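Local coordinates for protein putative alpha-ketoglutarate-dependent taurine dioxygenase (Burkholderia xenovorans, PDB 5HSX) that probably acts as an iron- and 2-oxoglutarate-dependent dioxygenase of the TauD/TfdA family, here with a sodium ion at its metal site, at residues Trp122-Thr127 against Tyr219-Phe224; Thr150-Leu155 against Arg269-Leu274; Arg174-Phe179 against Leu225-Gly230; Thr202-Val207 against Asp296-Pro301; Arg290-Gly295 against Ala318-Asn323. All coordinates share one frame; numbering follows the deposited sequence.

Contact 1. Residues Trp122-Thr127 against Tyr219-Phe224. With NA (sodium ion), chain M.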
# COMPACT_ATOMS: atom_id res chain seq x y z
N TRP B 122 9.43 -1.58 7.15
CA TRP B 122 9.24 -2.93 6.64
C TRP B 122 10.23 -3.89 7.28
O TRP B 122 11.43 -3.61 7.32
CB TRP B 122 9.42 -2.94 5.13
CG TRP B 122 8.27 -2.35 4.37
CD1 TRP B 122 8.12 -1.06 3.93
CD2 TRP B 122 7.11 -3.07 3.95
NE1 TRP B 122 6.92 -0.94 3.24
CE2 TRP B 122 6.29 -2.16 3.24
CE3 TRP B 122 6.68 -4.40 4.10
CZ2 TRP B 122 5.06 -2.54 2.68
CZ3 TRP B 122 5.46 -4.77 3.56
CH2 TRP B 122 4.66 -3.84 2.86
N HIS B 123 9.74 -5.05 7.72
CA HIS B 123 10.62 -5.98 8.42
C HIS B 123 9.98 -7.36 8.51
O HIS B 123 8.76 -7.53 8.39
CB HIS B 123 10.92 -5.50 9.83
CG HIS B 123 9.70 -5.43 10.69
ND1 HIS B 123 8.74 -4.46 10.52
CD2 HIS B 123 9.26 -6.24 11.67
CE1 HIS B 123 7.77 -4.66 11.39
NE2 HIS B 123 8.07 -5.72 12.11
N THR B 124 10.84 -8.35 8.75
CA THR B 124 10.45 -9.69 9.13
C THR B 124 10.80 -9.88 10.60
O THR B 124 11.88 -9.49 11.04
CB THR B 124 11.17 -10.73 8.25
OG1 THR B 124 10.88 -10.47 6.86
CG2 THR B 124 10.71 -12.13 8.60
N ASP B 125 9.87 -10.43 11.37
CA ASP B 125 10.00 -10.41 12.83
C ASP B 125 11.24 -11.14 13.32
O ASP B 125 11.50 -12.29 12.96
CB ASP B 125 8.76 -11.03 13.46
CG ASP B 125 7.56 -10.12 13.37
OD1 ASP B 125 7.76 -8.89 13.45
OD2 ASP B 125 6.43 -10.63 13.19
N VAL B 126 11.99 -10.47 14.21
CA VAL B 126 13.11 -11.05 14.96
C VAL B 126 14.17 -11.68 14.06
O VAL B 126 14.77 -12.70 14.44
CB VAL B 126 12.61 -12.09 15.99
CG1 VAL B 126 13.60 -12.25 17.15
CG2 VAL B 126 11.25 -11.71 16.54
N THR B 127 14.43 -11.11 12.88
CA THR B 127 15.50 -11.75 12.11
C THR B 127 16.88 -11.44 12.67
O THR B 127 17.86 -11.99 12.17
CB THR B 127 15.47 -11.37 10.62
OG1 THR B 127 15.60 -9.95 10.45
CG2 THR B 127 14.20 -11.88 9.95
N TYR B 219 15.25 -12.61 1.54
CA TYR B 219 15.14 -12.55 3.00
C TYR B 219 15.84 -11.29 3.52
O TYR B 219 16.82 -11.34 4.25
CB TYR B 219 15.75 -13.81 3.60
CG TYR B 219 15.31 -14.17 5.01
CD1 TYR B 219 13.99 -14.48 5.28
CD2 TYR B 219 16.24 -14.25 6.04
CE1 TYR B 219 13.59 -14.84 6.57
CE2 TYR B 219 15.85 -14.61 7.33
CZ TYR B 219 14.52 -14.90 7.59
OH TYR B 219 14.12 -15.28 8.86
N VAL B 220 15.29 -10.13 3.15
CA VAL B 220 16.03 -8.88 3.27
C VAL B 220 15.48 -7.96 4.36
O VAL B 220 15.88 -6.79 4.42
CB VAL B 220 16.11 -8.12 1.93
CG1 VAL B 220 16.97 -8.89 0.92
CG2 VAL B 220 14.71 -7.87 1.34
N SER B 221 14.58 -8.46 5.23
CA SER B 221 14.12 -7.83 6.48
C SER B 221 14.64 -6.41 6.70
O SER B 221 15.60 -6.21 7.45
CB SER B 221 14.54 -8.72 7.66
OG SER B 221 13.87 -8.34 8.85
N PRO B 222 14.02 -5.38 6.08
CA PRO B 222 14.72 -4.09 5.96
C PRO B 222 15.02 -3.40 7.29
O PRO B 222 16.04 -2.69 7.37
CB PRO B 222 13.76 -3.25 5.09
CG PRO B 222 13.11 -4.30 4.20
CD PRO B 222 12.88 -5.47 5.15
N SER B 223 14.21 -3.57 8.33
CA SER B 223 14.53 -2.90 9.59
C SER B 223 15.76 -3.47 10.28
O SER B 223 16.39 -2.76 11.07
CB SER B 223 13.35 -2.98 10.57
OG SER B 223 12.25 -2.25 10.09
N PHE B 224 16.11 -4.73 10.02
CA PHE B 224 17.15 -5.41 10.79
C PHE B 224 18.39 -5.76 9.99
O PHE B 224 19.48 -5.83 10.57
CB PHE B 224 16.58 -6.68 11.43
CG PHE B 224 15.36 -6.41 12.24
CD1 PHE B 224 15.31 -5.29 13.07
CD2 PHE B 224 14.23 -7.21 12.13
CE1 PHE B 224 14.18 -4.99 13.82
CE2 PHE B 224 13.09 -6.93 12.88
CZ PHE B 224 13.07 -5.81 13.72
NA NA M . 6.78 -6.89 13.14
O HOH W 1 13.24 -11.12 5.62
O HOH W 2 5.18 -5.10 13.43
O HOH W 3 5.43 -8.15 14.42

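Contact 2. Residues Thr150-Leu155 against Arg269-Leu274. With NA (sodium ion), chain M; EDO (1,2-ethanediol), chain O.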
# COMPACT_ATOMS: atom_id res chain seq x y z
N THR B 150 -2.43 -2.57 8.27
CA THR B 150 -1.17 -3.29 8.19
C THR B 150 -0.95 -3.76 6.76
O THR B 150 -1.91 -4.05 6.04
CB THR B 150 -1.16 -4.51 9.15
OG1 THR B 150 -1.52 -4.09 10.47
CG2 THR B 150 0.21 -5.18 9.19
N GLN B 151 0.32 -3.82 6.34
CA GLN B 151 0.65 -4.33 5.02
C GLN B 151 1.67 -5.46 5.12
O GLN B 151 2.50 -5.49 6.04
CB GLN B 151 1.20 -3.25 4.09
CG GLN B 151 0.31 -2.00 3.99
CD GLN B 151 0.67 -1.13 2.81
OE1 GLN B 151 0.88 -1.62 1.71
NE2 GLN B 151 0.74 0.19 3.04
N TRP B 152 1.60 -6.37 4.15
CA TRP B 152 2.57 -7.45 4.01
C TRP B 152 3.10 -7.45 2.58
O TRP B 152 2.42 -7.04 1.64
CB TRP B 152 1.94 -8.84 4.30
CG TRP B 152 1.65 -9.11 5.76
CD1 TRP B 152 2.38 -9.90 6.61
CD2 TRP B 152 0.53 -8.64 6.51
NE1 TRP B 152 1.80 -9.92 7.86
CE2 TRP B 152 0.66 -9.16 7.82
CE3 TRP B 152 -0.56 -7.82 6.21
CZ2 TRP B 152 -0.28 -8.88 8.82
CZ3 TRP B 152 -1.49 -7.54 7.22
CH2 TRP B 152 -1.34 -8.08 8.50
N THR B 153 4.32 -7.97 2.41
CA THR B 153 4.86 -8.15 1.08
C THR B 153 5.37 -9.57 0.92
O THR B 153 5.80 -10.20 1.89
CB THR B 153 5.96 -7.14 0.78
OG1 THR B 153 6.37 -7.30 -0.59
CG2 THR B 153 7.16 -7.31 1.74
N ASN B 154 5.31 -10.07 -0.31
CA ASN B 154 5.60 -11.46 -0.63
C ASN B 154 7.06 -11.56 -1.05
O ASN B 154 7.42 -11.20 -2.17
CB ASN B 154 4.65 -11.93 -1.73
CG ASN B 154 4.87 -13.36 -2.14
OD1 ASN B 154 5.92 -13.95 -1.89
ND2 ASN B 154 3.87 -13.93 -2.81
N LEU B 155 7.92 -12.08 -0.16
CA LEU B 155 9.35 -12.16 -0.44
C LEU B 155 9.69 -13.24 -1.46
O LEU B 155 10.77 -13.20 -2.05
CB LEU B 155 10.13 -12.42 0.85
CG LEU B 155 9.92 -11.33 1.92
CD1 LEU B 155 10.75 -11.66 3.16
CD2 LEU B 155 10.30 -9.98 1.37
N ARG B 269 8.56 -16.75 7.11
CA ARG B 269 9.62 -17.22 6.24
C ARG B 269 9.47 -16.70 4.82
O ARG B 269 10.42 -16.83 4.04
CB ARG B 269 9.65 -18.75 6.26
CG ARG B 269 9.72 -19.28 7.69
CD ARG B 269 9.35 -20.74 7.77
NE ARG B 269 7.98 -20.96 7.36
CZ ARG B 269 7.35 -22.13 7.45
NH1 ARG B 269 7.98 -23.19 7.96
NH2 ARG B 269 6.10 -22.25 7.04
N ALA B 270 8.33 -16.11 4.48
CA ALA B 270 8.05 -15.66 3.12
C ALA B 270 7.52 -14.24 3.05
O ALA B 270 7.09 -13.82 1.97
CB ALA B 270 7.04 -16.60 2.45
N THR B 271 7.52 -13.49 4.15
CA THR B 271 6.93 -12.16 4.15
C THR B 271 7.79 -11.19 4.94
O THR B 271 8.56 -11.58 5.83
CB THR B 271 5.51 -12.12 4.75
OG1 THR B 271 5.55 -12.55 6.13
CG2 THR B 271 4.54 -13.00 3.96
N ALA B 272 7.62 -9.92 4.63
CA ALA B 272 7.87 -8.84 5.57
C ALA B 272 6.58 -8.05 5.72
O ALA B 272 5.66 -8.19 4.90
CB ALA B 272 9.01 -7.91 5.12
N HIS B 273 6.49 -7.25 6.78
CA HIS B 273 5.26 -6.50 7.00
C HIS B 273 5.59 -5.12 7.52
O HIS B 273 6.73 -4.81 7.90
CB HIS B 273 4.30 -7.23 7.96
CG HIS B 273 4.87 -7.49 9.32
ND1 HIS B 273 5.67 -8.58 9.59
CD2 HIS B 273 4.74 -6.81 10.48
CE1 HIS B 273 6.02 -8.56 10.87
NE2 HIS B 273 5.47 -7.49 11.43
N LEU B 274 4.57 -4.28 7.52
CA LEU B 274 4.69 -2.86 7.81
C LEU B 274 3.60 -2.48 8.80
O LEU B 274 2.41 -2.57 8.48
CB LEU B 274 4.55 -2.04 6.52
CG LEU B 274 4.54 -0.53 6.72
CD1 LEU B 274 5.89 -0.03 7.23
CD2 LEU B 274 4.15 0.15 5.41
NA NA M . 6.78 -6.89 13.14
C1 EDO O . -0.90 3.31 6.32
O1 EDO O . -0.39 3.28 7.66
C2 EDO O . -0.87 1.91 5.71
O2 EDO O . 0.49 1.46 5.63
O HOH W 2 5.18 -5.10 13.43
O HOH W 3 5.43 -8.15 14.42

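Contact 3. Residues Arg174-Phe179 against Leu225-Gly230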
# COMPACT_ATOMS: atom_id res chain seq x y z
N ARG B 174 25.37 -13.40 2.01
CA ARG B 174 24.97 -13.46 3.40
C ARG B 174 24.83 -12.04 3.95
O ARG B 174 25.49 -11.11 3.47
CB ARG B 174 25.99 -14.22 4.24
CG ARG B 174 26.44 -15.52 3.60
CD ARG B 174 25.48 -16.63 3.94
NE ARG B 174 25.65 -17.06 5.32
CZ ARG B 174 24.92 -18.02 5.89
NH1 ARG B 174 23.98 -18.65 5.20
NH2 ARG B 174 25.14 -18.34 7.16
N GLY B 175 23.98 -11.89 4.96
CA GLY B 175 23.70 -10.58 5.52
C GLY B 175 23.72 -10.60 7.04
O GLY B 175 23.33 -11.58 7.68
N ILE B 176 24.17 -9.49 7.62
CA ILE B 176 24.21 -9.32 9.06
C ILE B 176 22.94 -8.60 9.50
O ILE B 176 22.67 -7.48 9.07
CB ILE B 176 25.46 -8.54 9.51
CG1 ILE B 176 26.73 -9.23 9.01
CG2 ILE B 176 25.45 -8.35 11.04
CD1 ILE B 176 26.94 -10.65 9.54
N HIS B 177 22.17 -9.24 10.39
CA HIS B 177 20.99 -8.64 11.00
C HIS B 177 21.30 -8.27 12.44
O HIS B 177 21.90 -9.07 13.18
CB HIS B 177 19.79 -9.60 10.96
CG HIS B 177 19.38 -10.03 9.58
ND1 HIS B 177 18.09 -9.91 9.13
CD2 HIS B 177 20.09 -10.58 8.57
CE1 HIS B 177 18.01 -10.37 7.89
NE2 HIS B 177 19.21 -10.79 7.53
N ARG B 178 20.89 -7.07 12.86
CA ARG B 178 21.17 -6.55 14.19
C ARG B 178 19.92 -5.97 14.81
O ARG B 178 19.08 -5.38 14.12
CB ARG B 178 22.26 -5.45 14.18
CG ARG B 178 23.61 -5.88 13.65
CD ARG B 178 24.59 -4.70 13.63
NE ARG B 178 25.80 -5.02 12.87
CZ ARG B 178 26.87 -5.60 13.38
NH1 ARG B 178 26.89 -5.93 14.67
NH2 ARG B 178 27.93 -5.86 12.62
N PHE B 179 19.81 -6.12 16.13
CA PHE B 179 18.77 -5.45 16.90
C PHE B 179 19.34 -5.09 18.26
O PHE B 179 20.03 -5.89 18.89
CB PHE B 179 17.53 -6.33 17.06
CG PHE B 179 16.50 -5.74 17.97
CD1 PHE B 179 16.30 -6.27 19.24
CD2 PHE B 179 15.73 -4.66 17.57
CE1 PHE B 179 15.34 -5.72 20.09
CE2 PHE B 179 14.78 -4.11 18.41
CZ PHE B 179 14.58 -4.64 19.67
N LEU B 225 18.26 -5.96 8.68
CA LEU B 225 19.42 -6.30 7.86
C LEU B 225 20.29 -5.06 7.67
O LEU B 225 19.82 -4.03 7.16
CB LEU B 225 18.97 -6.88 6.52
CG LEU B 225 20.02 -7.14 5.44
CD1 LEU B 225 21.18 -8.06 5.94
CD2 LEU B 225 19.35 -7.73 4.19
N LYS B 226 21.55 -5.14 8.10
CA LYS B 226 22.42 -3.97 8.15
C LYS B 226 23.48 -3.96 7.06
O LYS B 226 23.84 -2.88 6.58
CB LYS B 226 23.12 -3.89 9.51
CG LYS B 226 22.16 -3.91 10.69
CD LYS B 226 21.12 -2.82 10.57
CE LYS B 226 20.22 -2.76 11.81
NZ LYS B 226 19.20 -1.68 11.64
N SER B 227 24.01 -5.12 6.69
CA SER B 227 25.10 -5.15 5.73
C SER B 227 25.17 -6.52 5.06
O SER B 227 24.69 -7.52 5.60
CB SER B 227 26.44 -4.85 6.41
OG SER B 227 26.73 -5.83 7.40
N ILE B 228 25.79 -6.54 3.89
CA ILE B 228 26.04 -7.76 3.14
C ILE B 228 27.48 -8.18 3.40
O ILE B 228 28.40 -7.37 3.28
CB ILE B 228 25.79 -7.54 1.64
CG1 ILE B 228 24.30 -7.23 1.40
CG2 ILE B 228 26.26 -8.76 0.80
CD1 ILE B 228 23.97 -6.85 -0.06
N VAL B 229 27.67 -9.45 3.78
CA VAL B 229 29.00 -9.94 4.15
C VAL B 229 29.91 -9.98 2.92
O VAL B 229 29.50 -10.42 1.84
CB VAL B 229 28.90 -11.33 4.80
CG1 VAL B 229 30.28 -11.89 5.08
CG2 VAL B 229 28.08 -11.24 6.09
N GLY B 230 31.14 -9.49 3.08
CA GLY B 230 32.17 -9.71 2.08
C GLY B 230 32.20 -8.74 0.92
O GLY B 230 32.97 -8.96 -0.02
O HOH W 4 28.12 -12.68 1.40
O HOH W 5 26.76 -4.77 9.96
O HOH W 6 18.02 -2.82 14.17

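Contact 4. Residues Thr202-Val207 against Asp296-Pro301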
# COMPACT_ATOMS: atom_id res chain seq x y z
N THR B 202 23.19 -11.62 13.98
CA THR B 202 23.09 -12.91 13.31
C THR B 202 23.43 -12.74 11.84
O THR B 202 23.05 -11.74 11.22
CB THR B 202 21.69 -13.52 13.47
OG1 THR B 202 21.44 -13.78 14.85
CG2 THR B 202 21.56 -14.82 12.67
N GLU B 203 24.14 -13.72 11.29
CA GLU B 203 24.39 -13.79 9.86
C GLU B 203 23.36 -14.74 9.23
O GLU B 203 23.31 -15.91 9.59
CB GLU B 203 25.81 -14.28 9.56
CG GLU B 203 26.13 -14.30 8.06
CD GLU B 203 27.50 -14.89 7.76
OE1 GLU B 203 28.51 -14.34 8.25
OE2 GLU B 203 27.55 -15.90 7.05
N HIS B 204 22.56 -14.22 8.30
CA HIS B 204 21.54 -14.98 7.59
C HIS B 204 21.86 -15.05 6.10
O HIS B 204 22.53 -14.16 5.57
CB HIS B 204 20.15 -14.33 7.74
CG HIS B 204 19.51 -14.55 9.07
ND1 HIS B 204 19.22 -15.80 9.56
CD2 HIS B 204 19.08 -13.66 10.00
CE1 HIS B 204 18.64 -15.68 10.75
NE2 HIS B 204 18.54 -14.39 11.04
N PRO B 205 21.37 -16.07 5.40
CA PRO B 205 21.40 -16.02 3.93
C PRO B 205 20.54 -14.87 3.44
O PRO B 205 19.50 -14.55 4.03
CB PRO B 205 20.82 -17.37 3.51
CG PRO B 205 19.88 -17.71 4.64
CD PRO B 205 20.57 -17.22 5.89
N LEU B 206 20.97 -14.23 2.35
CA LEU B 206 20.09 -13.25 1.74
C LEU B 206 18.92 -13.92 1.03
O LEU B 206 17.89 -13.28 0.83
CB LEU B 206 20.87 -12.38 0.74
CG LEU B 206 20.94 -10.89 1.01
CD1 LEU B 206 21.54 -10.62 2.38
CD2 LEU B 206 21.75 -10.22 -0.10
N VAL B 207 19.06 -15.19 0.66
CA VAL B 207 17.99 -15.97 0.05
C VAL B 207 17.69 -17.14 0.97
O VAL B 207 18.55 -18.00 1.19
CB VAL B 207 18.38 -16.46 -1.36
CG1 VAL B 207 17.26 -17.30 -1.95
CG2 VAL B 207 18.70 -15.26 -2.26
N ASP B 296 12.73 -22.53 12.88
CA ASP B 296 14.02 -23.21 12.77
C ASP B 296 15.09 -22.25 12.25
O ASP B 296 14.82 -21.09 11.92
CB ASP B 296 13.88 -24.43 11.87
CG ASP B 296 13.25 -25.62 12.58
OD1 ASP B 296 13.62 -25.88 13.75
OD2 ASP B 296 12.38 -26.29 11.98
N VAL B 297 16.32 -22.74 12.17
CA VAL B 297 17.42 -21.92 11.66
C VAL B 297 17.30 -21.83 10.14
O VAL B 297 17.16 -22.88 9.48
CB VAL B 297 18.76 -22.53 12.08
CG1 VAL B 297 19.93 -21.76 11.47
CG2 VAL B 297 18.88 -22.58 13.60
N PRO B 298 17.34 -20.63 9.55
CA PRO B 298 17.25 -20.52 8.09
C PRO B 298 18.42 -21.20 7.39
O PRO B 298 19.51 -21.36 7.94
CB PRO B 298 17.27 -19.01 7.84
CG PRO B 298 16.73 -18.42 9.12
CD PRO B 298 17.29 -19.31 10.21
N VAL B 299 18.18 -21.58 6.13
CA VAL B 299 19.18 -22.19 5.26
C VAL B 299 19.14 -21.47 3.92
O VAL B 299 18.05 -21.18 3.40
CB VAL B 299 18.92 -23.69 5.07
CG1 VAL B 299 20.03 -24.30 4.27
CG2 VAL B 299 18.76 -24.39 6.41
N GLY B 300 20.32 -21.22 3.34
CA GLY B 300 20.40 -20.62 2.02
C GLY B 300 20.45 -21.66 0.92
O GLY B 300 20.44 -22.88 1.17
N PRO B 301 20.50 -21.21 -0.34
CA PRO B 301 20.50 -22.16 -1.46
C PRO B 301 21.66 -23.14 -1.43
O PRO B 301 21.50 -24.27 -1.90
CB PRO B 301 20.57 -21.25 -2.69
CG PRO B 301 19.87 -20.01 -2.23
CD PRO B 301 20.32 -19.82 -0.80

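Contact 5. Residues Arg290-Gly295 against Ala318-Asn323. With NA (sodium ion), chain M.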
# COMPACT_ATOMS: atom_id res chain seq x y z
N ARG B 290 -0.75 -10.68 20.21
CA ARG B 290 -0.00 -11.48 19.26
C ARG B 290 0.56 -12.71 19.96
O ARG B 290 1.00 -12.65 21.11
CB ARG B 290 1.15 -10.69 18.61
CG ARG B 290 2.04 -11.55 17.72
CD ARG B 290 3.09 -10.79 16.91
NE ARG B 290 3.73 -9.69 17.62
CZ ARG B 290 4.71 -9.82 18.51
NH1 ARG B 290 5.17 -11.01 18.85
NH2 ARG B 290 5.23 -8.74 19.09
N THR B 291 0.52 -13.83 19.25
CA THR B 291 1.31 -15.01 19.60
C THR B 291 2.25 -15.27 18.44
O THR B 291 1.99 -14.84 17.30
CB THR B 291 0.42 -16.23 19.83
OG1 THR B 291 -0.35 -16.48 18.66
CG2 THR B 291 -0.52 -16.00 21.02
N THR B 292 3.38 -15.93 18.71
CA THR B 292 4.25 -16.30 17.60
C THR B 292 4.74 -17.73 17.81
O THR B 292 4.77 -18.24 18.94
CB THR B 292 5.44 -15.33 17.40
OG1 THR B 292 6.52 -15.64 18.28
CG2 THR B 292 5.04 -13.87 17.63
N LEU B 293 5.08 -18.36 16.71
CA LEU B 293 5.43 -19.77 16.68
C LEU B 293 6.93 -19.93 16.45
O LEU B 293 7.49 -19.28 15.56
CB LEU B 293 4.64 -20.50 15.59
CG LEU B 293 3.12 -20.37 15.69
CD1 LEU B 293 2.44 -21.16 14.57
CD2 LEU B 293 2.62 -20.85 17.05
N VAL B 294 7.56 -20.80 17.24
CA VAL B 294 9.00 -21.02 17.19
C VAL B 294 9.42 -21.55 15.83
O VAL B 294 8.83 -22.51 15.32
CB VAL B 294 9.42 -21.98 18.32
CG1 VAL B 294 10.92 -22.31 18.25
CG2 VAL B 294 9.04 -21.40 19.69
N GLY B 295 10.44 -20.94 15.23
CA GLY B 295 10.93 -21.33 13.93
C GLY B 295 12.29 -22.01 14.02
O GLY B 295 12.92 -22.08 15.08
N ALA B 318 13.06 -9.99 23.98
CA ALA B 318 12.67 -8.60 23.79
C ALA B 318 12.39 -8.31 22.33
O ALA B 318 11.48 -7.54 22.00
CB ALA B 318 13.76 -7.67 24.33
N ALA B 319 13.16 -8.92 21.43
CA ALA B 319 12.90 -8.75 20.00
C ALA B 319 11.58 -9.41 19.60
O ALA B 319 10.79 -8.81 18.86
CB ALA B 319 14.06 -9.31 19.18
N VAL B 320 11.34 -10.63 20.09
CA VAL B 320 10.05 -11.29 19.83
C VAL B 320 8.91 -10.40 20.30
O VAL B 320 7.89 -10.25 19.61
CB VAL B 320 10.01 -12.68 20.49
CG1 VAL B 320 8.61 -13.26 20.41
CG2 VAL B 320 11.01 -13.62 19.82
N ALA B 321 9.06 -9.78 21.47
CA ALA B 321 7.97 -9.01 22.04
C ALA B 321 7.78 -7.67 21.33
O ALA B 321 6.66 -7.14 21.29
CB ALA B 321 8.22 -8.78 23.53
N LEU B 322 8.84 -7.12 20.74
CA LEU B 322 8.80 -5.76 20.22
C LEU B 322 8.80 -5.67 18.69
O LEU B 322 8.22 -4.72 18.16
CB LEU B 322 9.98 -4.95 20.76
CG LEU B 322 10.01 -4.70 22.27
CD1 LEU B 322 11.29 -3.98 22.67
CD2 LEU B 322 8.79 -3.91 22.72
N ASN B 323 9.42 -6.61 17.98
CA ASN B 323 9.52 -6.49 16.52
C ASN B 323 8.16 -6.55 15.82
O ASN B 323 8.03 -6.01 14.72
CB ASN B 323 10.43 -7.58 15.94
CG ASN B 323 11.89 -7.36 16.31
OD1 ASN B 323 12.74 -8.22 16.08
ND2 ASN B 323 12.18 -6.20 16.90
OXT ASN B 323 7.19 -7.13 16.31
NA NA M . 6.78 -6.89 13.14
O HOH W 7 5.00 -5.96 18.03
O HOH W 3 5.43 -8.15 14.42
O HOH W 2 5.18 -5.10 13.43

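Contact 1. Residues Trp122-Thr127 against Tyr219-Phe224
Phe-224 leans on the type II turn from Thr-124 to Thr-127. Its CB lies 3.6 Å from Thr-127 OG1, and CD2 stays near this hydroxyl while approaching Thr-124 O. CE2 comes to 3.4 Å from Thr-124 O, which sits at the ring edge in its plane, and also lies near Val-126 N and His-123 CB; CZ reaches Asn-323. Next to the ring, Ser-221 OG, anti to its backbone N (chi1 -167°), joins two parts of the turn. It accepts the Thr-124 N-H at 3.0 Å (161°) and shares a hydrogen bond of 2.9 Å with Thr-127 OG1, which also pairs with His-177 ND1. A water bridges Thr-124 OG1 and Ser-221 N, and the same OG1 bonds to Thr-271 O. Ser-223 N gives a weak bond to Trp-122 O. His-123 NE2 binds sodium at 2.0 Å and Asp-125 OD1 binds it at 2.2 Å, consistent with the His-X-Asp part of the facial triad that holds iron in this family. Strand 122-123 forms one edge of a four-stranded antiparallel sheet beside strand 271-274, while the loop 219-224 links strands 216-218 and 225-228 and packs Val-220 and Pro-222 against helix 233-247.

Contact 2. Residues Thr150-Leu155 against Arg269-Leu274
Trp-152 CG, anti to its carbonyl carbon (chi1 -72°), goes with an indole lying beside His-273 CB, while His-273 CG, between its backbone N and carbonyl carbon (chi1 60°), starts the imidazole off toward the metal. The two side chains cross obliquely. His-273 CB lies over the five-membered ring of Trp-152, 3.7 Å from its centroid and 20° off the normal, a CH-pi contact; Thr-150 CG2 lies over the six-membered ring on the same face, 3.3 Å above its plane. His-273 NE2 binds sodium at 2.2 Å. Trp-152 and His-273 form a non-hydrogen-bonded pair in the antiparallel ladder of strands 150-154 and 271-274, part of the smaller sheet of the double-stranded beta-helix expected of the cupin clan. Leu-274 N bonds to Gln-151 O and Thr-153 N to Ala-272 O, both at 2.8 Å. On the other face Thr-153 CG2 touches Ala-272 CB at 3.9 Å. Leu-155 N donates to Ala-270 O at 2.9 Å from above the carbonyl plane, just where Asn-154 caps the following helix through Ala-157 N. At the far end Gln-151 NE2 bonds to ethanediol O2 at 2.9 Å, and Gln-151 and Leu-274 pack on Pro-250 of the second subunit.

Contact 3. Residues Arg174-Phe179 against Leu225-Gly230
Leu-225 and His-177 face each other across an antiparallel strand pair of the five-stranded sheet, with Leu-225 CB over one face of the imidazole, 4.0 Å from its centroid. Leu-225 CG, anti to its backbone N (chi1 172°), carries CD1 to Gly-175 CA at 3.6 Å. On the other sheet face Ile-176 CD1 meets Val-229 CG2 at 3.7 Å, the side chains crossing at about a right angle. Strands 174-179 and 225-228 are held by bonds from Ile-176 N to Ser-227 O, Lys-226 N to Ile-176 O and Val-229 N to Arg-174 O. A beta bulge shifts the register between Ile-176 and His-177, and Ser-227 N is buried with no partner. Farther out, the His-204 ring meets His-177 edge to face, and helix 233-247 covers Leu-225 and Ile-228. Lys-226 CG lies 3.8 Å from Arg-178 CB, alkyl stem on alkyl stem. The charged ends diverge, Lys-226 NZ to Ser-223 O and Arg-178 NE to a water shared with Ser-227 OG, so repulsion is probably modest.

Contact 4. Residues Thr202-Val207 against Asp296-Pro301
Pro-205 and Pro-298 bring strand 200-209, a member of the five-stranded antiparallel sheet, against the irregular loop that runs from strand 287-293 to strand 307-310. No hydrogen bond links the two segments, and the contact is made of apolar and CH contacts. Among the apolar ones, Pro-205 CB sits 3.6 Å from Gly-300 CA, its CG faces the peptide between Val-299 and Gly-300, and its CD lies 4.2 Å from Pro-298 CB. Val-207 places CG1 anti to its backbone N (chi1 178°), and this methyl meets Pro-301 CG at 3.8 Å, the side chains crossing at about a right angle. Val-207 also packs on Val-170 and Asp-171 of helix 164-171, and Pro-301 on Asp-171. His-204 adds van der Waals contacts: ND1 and CE1 both meet Pro-298 CG obliquely, ND1 at 3.6 Å. Thr-202 CG2 covers one face of this imidazole.

The imidazole nitrogens of His-204 find partners outside the two segments: ND1 bonds to Ser-306 OG, which also makes a weak bond to Pro-298 O, and NE2 has weak bonds to Thr-127 O and Ala-129 O. Val-207 O, in contrast, is buried with no hydrogen-bond partner. Pro-301 CD lies 3.2 Å from this oxygen, and Gly-300 CA makes a C-H...O contact with it at 3.3 Å, with an angle of 148° at the hydrogen.

Contact 5. Residues Arg290-Gly295 against Ala318-Asn323
Arg-290 presents the edge of its guanidinium to the last turn of helix 313-322: Ala-321 O and Val-320 O, the latter tilted 27° from the plane, lie there with Thr-292 CG2 of the same strand as Arg-290. NH1 donates to Val-320 O at 2.9 Å, bent at 132°. NH2 adds weak bonds to the same carbonyl and to Ala-321 O. The chain reaches out extended as far as CD and then bends at chi3 (40°), which sets NE. Asn-323 OXT, well out of the guanidinium plane, is 3.8 Å from NH2, a long salt bridge of charges alone, and a water closes the distance, 3.0 Å from both Arg-290 NH2 and Asn-323 OXT. The positive group thus sits by the helix end and the C-terminal carboxylate and may help to stabilise both. Thr-292 OG1, bonded to Thr-83 OG1, is also touched by Val-320 CG1. Asn-323 O binds sodium at 2.2 Å in a six-ligand site with His-123, Asp-125, His-273 and two waters. The two histidines and the aspartate are consistent with the facial triad that binds iron in this dioxygenase family; here sodium takes the place, and the C-terminal Asn-323 O is an added ligand.

How the contacts relate
Sodium joins contacts 1, 2 and 5, which supply His-123 and Asp-125, His-273, and the C-terminal Asn-323 respectively, and share its two waters; this site is probably the family's iron-binding active site. Contacts 1 and 2 have centres 9 Å apart and are joined by His-123 O to His-273 N at 2.8 Å, since strands 122-123 and 271-274 are sheet neighbours. Contact 1 also reaches outward: Phe-224 O lies 3.0 Å from Arg-178 N of contact 3, and Tyr-219 N lies 2.8 Å from Leu-206 O of contact 4. Contacts 3 and 4 adjoin through strands 174-179 and 200-209, with Gly-175 N 2.8 Å from His-204 O. The His-177 side chain is about 12 Å from sodium. Phe-179 packs on Asn-323, linking contacts 3 and 5.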